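Local coordinates for Lin2722 protein (Listeria innocua, PDB 3DS8), which is of unknown function but belongs to an alpha/beta hydrolase family and may act as a serine hydrolase, at residues 74-88 with 108-122. Residues are numbered along the deposited sequence; the frame is centred on the assembly and turned at random.
Sequences DDWSKWLKIAMEDLK and LTYYAEDYAGDKTVP
Y111 of helix 103-114 is a knob set among S77, L80, K81 and M84 of helix 73-91, two neighbouring helices of the alpha/beta-hydrolase fold whose segments 108-114 and 74-88 cross at -62°, axes 8.3 Å apart. Helix 103-114 follows the probable nucleophile elbow, which L108 touches, while L80 and M84 also pack on strand 6-9. With CG anti to the backbone N (chi1 -174°), the Y111 ring is carried toward helix 73-91, between L80 and M84: CD1 meets L80 CD2 at 3.8 Å, the selenomethionine M84 lays CG by CE1, and the K81 backbone borders the ring edge. Y111 OH donates to P122 O on an in-plane lone pair, tying the helix to the returning loop.

D74 CB sits over the centre of the Y110 ring, 3.7 Å from the centroid; D74 OD1 hydrogen-bonds T72. K81 crosses one face of Y115, its CD almost on the ring normal, while D114 CB covers the opposite face. A sharp bend at chi2 (90°) lays the lysine chain over the ring and brings CD to V121 CG1. K81 NZ then bonds E85 OE2 at 2.7 Å from above the carboxylate plane; its salt bridge to D118 OD2 is long, and a water links the same two atoms. D118 OD1, in an Asx turn, takes both N and OG1 of T120 from one face of its plane, which should fix the carboxylate's rotation. A second water joins S77 OG, D114 OD2 and Y115 OH. E85 CA points its hydrogen at T120 O, and K88, extended until it bends at its last torsion, passes CD by the V121 carbonyl carbon to bring NZ 2.8 Å from K119 O, nearly in line with the carbonyl bond.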
loop_
_atom_site.group_PDB
_atom_site.type_symbol
_atom_site.label_atom_id
_atom_site.label_comp_id
_atom_site.label_asym_id
_atom_site.label_seq_id
_atom_site.Cartn_x
_atom_site.Cartn_y
_atom_site.Cartn_z
ATOM N N ASP A 74 6.812 -6.319 8.867
ATOM C CA ASP A 74 8.203 -6.496 8.450
ATOM C C ASP A 74 8.513 -7.934 8.072
ATOM O O ASP A 74 9.309 -8.166 7.138
ATOM C CB ASP A 74 9.225 -5.868 9.419
ATOM C CG ASP A 74 9.173 -6.398 10.796
ATOM O OD1 ASP A 74 8.117 -6.846 11.257
ATOM O OD2 ASP A 74 10.228 -6.275 11.473
ATOM N N ASP A 75 7.858 -8.916 8.706
ATOM C CA ASP A 75 7.959 -10.304 8.206
ATOM C C ASP A 75 7.335 -10.455 6.801
ATOM O O ASP A 75 7.942 -11.087 5.885
ATOM C CB ASP A 75 7.322 -11.281 9.156
ATOM C CG ASP A 75 8.236 -11.592 10.357
ATOM O OD1 ASP A 75 9.442 -11.327 10.295
ATOM O OD2 ASP A 75 7.747 -12.080 11.341
ATOM N N TRP A 76 6.176 -9.850 6.622
ATOM C CA TRP A 76 5.550 -9.829 5.292
ATOM C C TRP A 76 6.499 -9.240 4.227
ATOM O O TRP A 76 6.634 -9.788 3.128
ATOM C CB TRP A 76 4.238 -9.049 5.313
ATOM C CG TRP A 76 3.078 -9.826 5.817
ATOM C CD1 TRP A 76 3.071 -11.027 6.446
ATOM C CD2 TRP A 76 1.723 -9.407 5.730
ATOM N NE1 TRP A 76 1.771 -11.392 6.773
ATOM C CE2 TRP A 76 0.924 -10.407 6.330
ATOM C CE3 TRP A 76 1.103 -8.286 5.163
ATOM C CZ2 TRP A 76 -0.474 -10.301 6.419
ATOM C CZ3 TRP A 76 -0.290 -8.191 5.232
ATOM C CH2 TRP A 76 -1.053 -9.183 5.876
ATOM N N SER A 77 7.111 -8.109 4.529
ATOM C CA SER A 77 8.027 -7.477 3.571
ATOM C C SER A 77 9.168 -8.387 3.153
ATOM O O SER A 77 9.529 -8.433 1.972
ATOM C CB SER A 77 8.568 -6.204 4.156
ATOM O OG SER A 77 9.441 -5.544 3.261
ATOM N N LYS A 78 9.784 -9.078 4.126
ATOM C CA LYS A 78 10.850 -10.060 3.835
ATOM C C LYS A 78 10.361 -11.197 2.950
ATOM O O LYS A 78 11.042 -11.584 2.005
ATOM C CB LYS A 78 11.403 -10.646 5.135
ATOM C CG LYS A 78 12.135 -9.643 5.988
ATOM C CD LYS A 78 12.713 -10.324 7.230
ATOM C CE LYS A 78 12.888 -9.345 8.363
ATOM N NZ LYS A 78 13.618 -8.100 7.915
ATOM N N TRP A 79 9.162 -11.709 3.229
ATOM C CA TRP A 79 8.586 -12.781 2.411
ATOM C C TRP A 79 8.184 -12.293 1.010
ATOM O O TRP A 79 8.364 -13.009 0.009
ATOM C CB TRP A 79 7.408 -13.435 3.119
ATOM C CG TRP A 79 7.766 -13.997 4.430
ATOM C CD1 TRP A 79 8.990 -14.465 4.834
ATOM C CD2 TRP A 79 6.886 -14.163 5.538
ATOM N NE1 TRP A 79 8.928 -14.879 6.161
ATOM C CE2 TRP A 79 7.642 -14.708 6.607
ATOM C CE3 TRP A 79 5.542 -13.899 5.742
ATOM C CZ2 TRP A 79 7.067 -15.006 7.851
ATOM C CZ3 TRP A 79 4.978 -14.178 6.991
ATOM C CH2 TRP A 79 5.724 -14.753 8.005
ATOM N N LEU A 80 7.662 -11.076 0.945
ATOM C CA LEU A 80 7.350 -10.439 -0.334
ATOM C C LEU A 80 8.604 -10.311 -1.200
ATOM O O LEU A 80 8.557 -10.629 -2.391
ATOM C CB LEU A 80 6.715 -9.073 -0.093
ATOM C CG LEU A 80 6.340 -8.216 -1.303
ATOM C CD1 LEU A 80 5.302 -8.958 -2.135
ATOM C CD2 LEU A 80 5.813 -6.875 -0.824
ATOM N N LYS A 81 9.712 -9.853 -0.615
ATOM C CA LYS A 81 10.991 -9.762 -1.346
ATOM C C LYS A 81 11.383 -11.090 -1.979
ATOM O O LYS A 81 11.761 -11.156 -3.129
ATOM C CB LYS A 81 12.129 -9.285 -0.414
ATOM C CG LYS A 81 13.593 -9.674 -0.806
ATOM C CD LYS A 81 14.182 -8.653 -1.663
ATOM C CE LYS A 81 15.712 -8.779 -1.787
ATOM N NZ LYS A 81 16.414 -10.050 -1.398
ATOM N N ILE A 82 11.268 -12.169 -1.217
ATOM C CA ILE A 82 11.632 -13.494 -1.710
ATOM C C ILE A 82 10.768 -13.850 -2.925
ATOM O O ILE A 82 11.271 -14.320 -3.949
ATOM C CB ILE A 82 11.504 -14.563 -0.598
ATOM C CG1 ILE A 82 12.561 -14.297 0.502
ATOM C CG2 ILE A 82 11.638 -15.977 -1.168
ATOM C CD1 ILE A 82 12.324 -15.089 1.803
ATOM N N ALA A 83 9.483 -13.584 -2.809
ATOM C CA ALA A 83 8.528 -13.838 -3.892
ATOM C C ALA A 83 8.744 -12.901 -5.094
ATOM O O ALA A 83 8.625 -13.327 -6.268
ATOM C CB ALA A 83 7.116 -13.721 -3.361
HETATM N N MSE A 84 9.050 -11.644 -4.825
HETATM C CA MSE A 84 9.363 -10.686 -5.903
HETATM C C MSE A 84 10.648 -11.030 -6.659
HETATM O O MSE A 84 10.712 -10.768 -7.869
HETATM C CB MSE A 84 9.453 -9.261 -5.378
HETATM C CG MSE A 84 8.143 -8.724 -4.872
HETATM SE SE MSE A 84 6.679 -8.787 -6.252
HETATM C CE MSE A 84 5.833 -10.540 -5.771
ATOM N N GLU A 85 11.614 -11.672 -5.991
ATOM C CA GLU A 85 12.811 -12.173 -6.706
ATOM C C GLU A 85 12.363 -13.213 -7.746
ATOM O O GLU A 85 12.841 -13.220 -8.876
ATOM C CB GLU A 85 13.862 -12.770 -5.766
ATOM C CG GLU A 85 14.535 -11.746 -4.915
ATOM C CD GLU A 85 15.401 -12.361 -3.789
ATOM O OE1 GLU A 85 15.035 -13.422 -3.229
ATOM O OE2 GLU A 85 16.425 -11.751 -3.433
ATOM N N ASP A 86 11.421 -14.070 -7.369
ATOM C CA ASP A 86 10.930 -15.098 -8.304
ATOM C C ASP A 86 10.102 -14.479 -9.417
ATOM O O ASP A 86 10.235 -14.882 -10.584
ATOM C CB ASP A 86 10.085 -16.131 -7.560
ATOM C CG ASP A 86 10.909 -17.069 -6.728
ATOM O OD1 ASP A 86 12.152 -17.121 -6.911
ATOM O OD2 ASP A 86 10.305 -17.797 -5.907
ATOM N N LEU A 87 9.250 -13.514 -9.077
ATOM C CA LEU A 87 8.440 -12.823 -10.102
ATOM C C LEU A 87 9.313 -12.160 -11.147
ATOM O O LEU A 87 9.066 -12.312 -12.349
ATOM C CB LEU A 87 7.533 -11.786 -9.472
ATOM C CG LEU A 87 6.512 -11.122 -10.414
ATOM C CD1 LEU A 87 5.495 -12.155 -11.043
ATOM C CD2 LEU A 87 5.776 -9.995 -9.718
ATOM N N LYS A 88 10.344 -11.445 -10.689
ATOM C CA LYS A 88 11.241 -10.728 -11.606
ATOM C C LYS A 88 12.047 -11.747 -12.428
ATOM O O LYS A 88 12.281 -11.556 -13.638
ATOM C CB LYS A 88 12.164 -9.753 -10.880
ATOM C CG LYS A 88 13.002 -8.863 -11.862
ATOM C CD LYS A 88 13.659 -7.654 -11.220
ATOM C CE LYS A 88 14.390 -6.796 -12.249
ATOM N NZ LYS A 88 15.687 -7.404 -12.512
ATOM N N LEU A 108 4.324 -2.978 2.186
ATOM C CA LEU A 108 4.854 -2.241 1.055
ATOM C C LEU A 108 5.812 -1.122 1.464
ATOM O O LEU A 108 6.698 -0.777 0.701
ATOM C CB LEU A 108 3.717 -1.690 0.198
ATOM C CG LEU A 108 2.870 -2.686 -0.606
ATOM C CD1 LEU A 108 1.625 -2.010 -1.201
ATOM C CD2 LEU A 108 3.727 -3.365 -1.695
ATOM N N THR A 109 5.539 -0.473 2.597
ATOM C CA THR A 109 6.360 0.635 3.069
ATOM C C THR A 109 7.744 0.125 3.542
ATOM O O THR A 109 8.795 0.674 3.167
ATOM C CB THR A 109 5.630 1.395 4.175
ATOM O OG1 THR A 109 4.383 1.876 3.655
ATOM C CG2 THR A 109 6.480 2.580 4.729
ATOM N N TYR A 110 7.766 -0.967 4.273
ATOM C CA TYR A 110 9.038 -1.643 4.534
ATOM C C TYR A 110 9.743 -2.029 3.231
ATOM O O TYR A 110 10.942 -1.858 3.091
ATOM C CB TYR A 110 8.824 -2.916 5.369
ATOM C CG TYR A 110 8.718 -2.656 6.825
ATOM C CD1 TYR A 110 9.845 -2.341 7.563
ATOM C CD2 TYR A 110 7.493 -2.735 7.484
ATOM C CE1 TYR A 110 9.748 -2.103 8.928
ATOM C CE2 TYR A 110 7.394 -2.507 8.850
ATOM C CZ TYR A 110 8.510 -2.182 9.556
ATOM O OH TYR A 110 8.476 -1.962 10.936
ATOM N N TYR A 111 9.002 -2.571 2.260
ATOM C CA TYR A 111 9.623 -2.950 0.956
ATOM C C TYR A 111 10.232 -1.726 0.252
ATOM O O TYR A 111 11.330 -1.762 -0.278
ATOM C CB TYR A 111 8.540 -3.598 0.094
ATOM C CG TYR A 111 9.003 -4.177 -1.232
ATOM C CD1 TYR A 111 9.308 -5.527 -1.361
ATOM C CD2 TYR A 111 9.089 -3.360 -2.366
ATOM C CE1 TYR A 111 9.701 -6.041 -2.617
ATOM C CE2 TYR A 111 9.482 -3.847 -3.617
ATOM C CZ TYR A 111 9.781 -5.179 -3.735
ATOM O OH TYR A 111 10.123 -5.623 -4.981
ATOM N N ALA A 112 9.515 -0.611 0.286
ATOM C CA ALA A 112 9.970 0.618 -0.311
ATOM C C ALA A 112 11.242 1.128 0.337
ATOM O O ALA A 112 12.139 1.667 -0.364
ATOM C CB ALA A 112 8.869 1.675 -0.197
ATOM N N GLU A 113 11.321 1.001 1.658
ATOM C CA GLU A 113 12.507 1.459 2.375
ATOM C C GLU A 113 13.681 0.508 2.336
ATOM O O GLU A 113 14.835 0.970 2.412
ATOM C CB GLU A 113 12.180 1.856 3.829
ATOM C CG GLU A 113 11.344 3.131 3.897
ATOM C CD GLU A 113 11.239 3.716 5.262
ATOM O OE1 GLU A 113 11.509 2.978 6.242
ATOM O OE2 GLU A 113 10.914 4.939 5.361
ATOM N N ASP A 114 13.434 -0.797 2.212
ATOM C CA ASP A 114 14.461 -1.774 2.441
ATOM C C ASP A 114 15.070 -2.283 1.152
ATOM O O ASP A 114 16.185 -2.767 1.177
ATOM C CB ASP A 114 13.916 -2.960 3.238
ATOM C CG ASP A 114 13.621 -2.626 4.685
ATOM O OD1 ASP A 114 13.994 -1.520 5.165
ATOM O OD2 ASP A 114 12.970 -3.461 5.341
ATOM N N TYR A 115 14.353 -2.202 0.039
ATOM C CA TYR A 115 14.838 -2.792 -1.236
ATOM C C TYR A 115 14.885 -1.879 -2.460
ATOM O O TYR A 115 15.028 -2.369 -3.569
ATOM C CB TYR A 115 13.999 -4.026 -1.589
ATOM C CG TYR A 115 13.870 -4.956 -0.415
ATOM C CD1 TYR A 115 14.984 -5.507 0.183
ATOM C CD2 TYR A 115 12.621 -5.197 0.164
ATOM C CE1 TYR A 115 14.854 -6.329 1.299
ATOM C CE2 TYR A 115 12.476 -5.999 1.243
ATOM C CZ TYR A 115 13.566 -6.575 1.822
ATOM O OH TYR A 115 13.402 -7.390 2.921
ATOM N N ALA A 116 14.764 -0.556 -2.281
ATOM C CA ALA A 116 14.815 0.381 -3.426
ATOM C C ALA A 116 16.059 0.192 -4.337
ATOM O O ALA A 116 15.959 0.314 -5.569
ATOM C CB ALA A 116 14.717 1.835 -2.917
ATOM N N GLY A 117 17.213 -0.118 -3.754
ATOM C CA GLY A 117 18.442 -0.305 -4.544
ATOM C C GLY A 117 18.671 -1.699 -5.143
ATOM O O GLY A 117 19.682 -1.952 -5.807
ATOM N N ASP A 118 17.736 -2.609 -4.922
ATOM C CA ASP A 118 17.999 -4.027 -5.140
ATOM C C ASP A 118 17.494 -4.415 -6.522
ATOM O O ASP A 118 16.295 -4.505 -6.728
ATOM C CB ASP A 118 17.317 -4.859 -4.041
ATOM C CG ASP A 118 17.719 -6.311 -4.077
ATOM O OD1 ASP A 118 18.058 -6.814 -5.183
ATOM O OD2 ASP A 118 17.726 -6.952 -2.997
ATOM N N LYS A 119 18.430 -4.662 -7.446
ATOM C CA LYS A 119 18.109 -4.984 -8.836
ATOM C C LYS A 119 17.502 -6.378 -9.032
ATOM O O LYS A 119 17.030 -6.686 -10.107
ATOM C CB LYS A 119 19.356 -4.824 -9.718
ATOM C CG LYS A 119 19.794 -3.365 -9.856
ATOM C CD LYS A 119 21.203 -3.249 -10.382
ATOM C CE LYS A 119 21.678 -1.781 -10.386
ATOM N NZ LYS A 119 23.159 -1.697 -10.314
ATOM N N THR A 120 17.500 -7.218 -8.001
ATOM C CA THR A 120 16.885 -8.548 -8.120
ATOM C C THR A 120 15.372 -8.543 -7.884
ATOM O O THR A 120 14.712 -9.559 -8.097
ATOM C CB THR A 120 17.511 -9.557 -7.148
ATOM O OG1 THR A 120 17.141 -9.209 -5.800
ATOM C CG2 THR A 120 19.034 -9.619 -7.357
ATOM N N VAL A 121 14.817 -7.421 -7.418
ATOM C CA VAL A 121 13.356 -7.317 -7.313
ATOM C C VAL A 121 12.847 -6.053 -8.024
ATOM O O VAL A 121 13.614 -5.113 -8.199
ATOM C CB VAL A 121 12.883 -7.315 -5.824
ATOM C CG1 VAL A 121 13.352 -8.583 -5.098
ATOM C CG2 VAL A 121 13.378 -6.060 -5.100
ATOM N N PRO A 122 11.553 -6.028 -8.399
ATOM C CA PRO A 122 11.063 -4.813 -9.049
ATOM C C PRO A 122 11.070 -3.617 -8.092
ATOM O O PRO A 122 10.781 -3.747 -6.898
ATOM C CB PRO A 122 9.667 -5.195 -9.490
ATOM C CG PRO A 122 9.637 -6.717 -9.432
ATOM C CD PRO A 122 10.474 -7.016 -8.272
HETATM O O HOH W 1 11.870 -5.734 4.601
HETATM O O HOH W 2 18.715 -9.506 -2.881
HETATM O O HOH W 3 15.200 -11.800 -9.418
#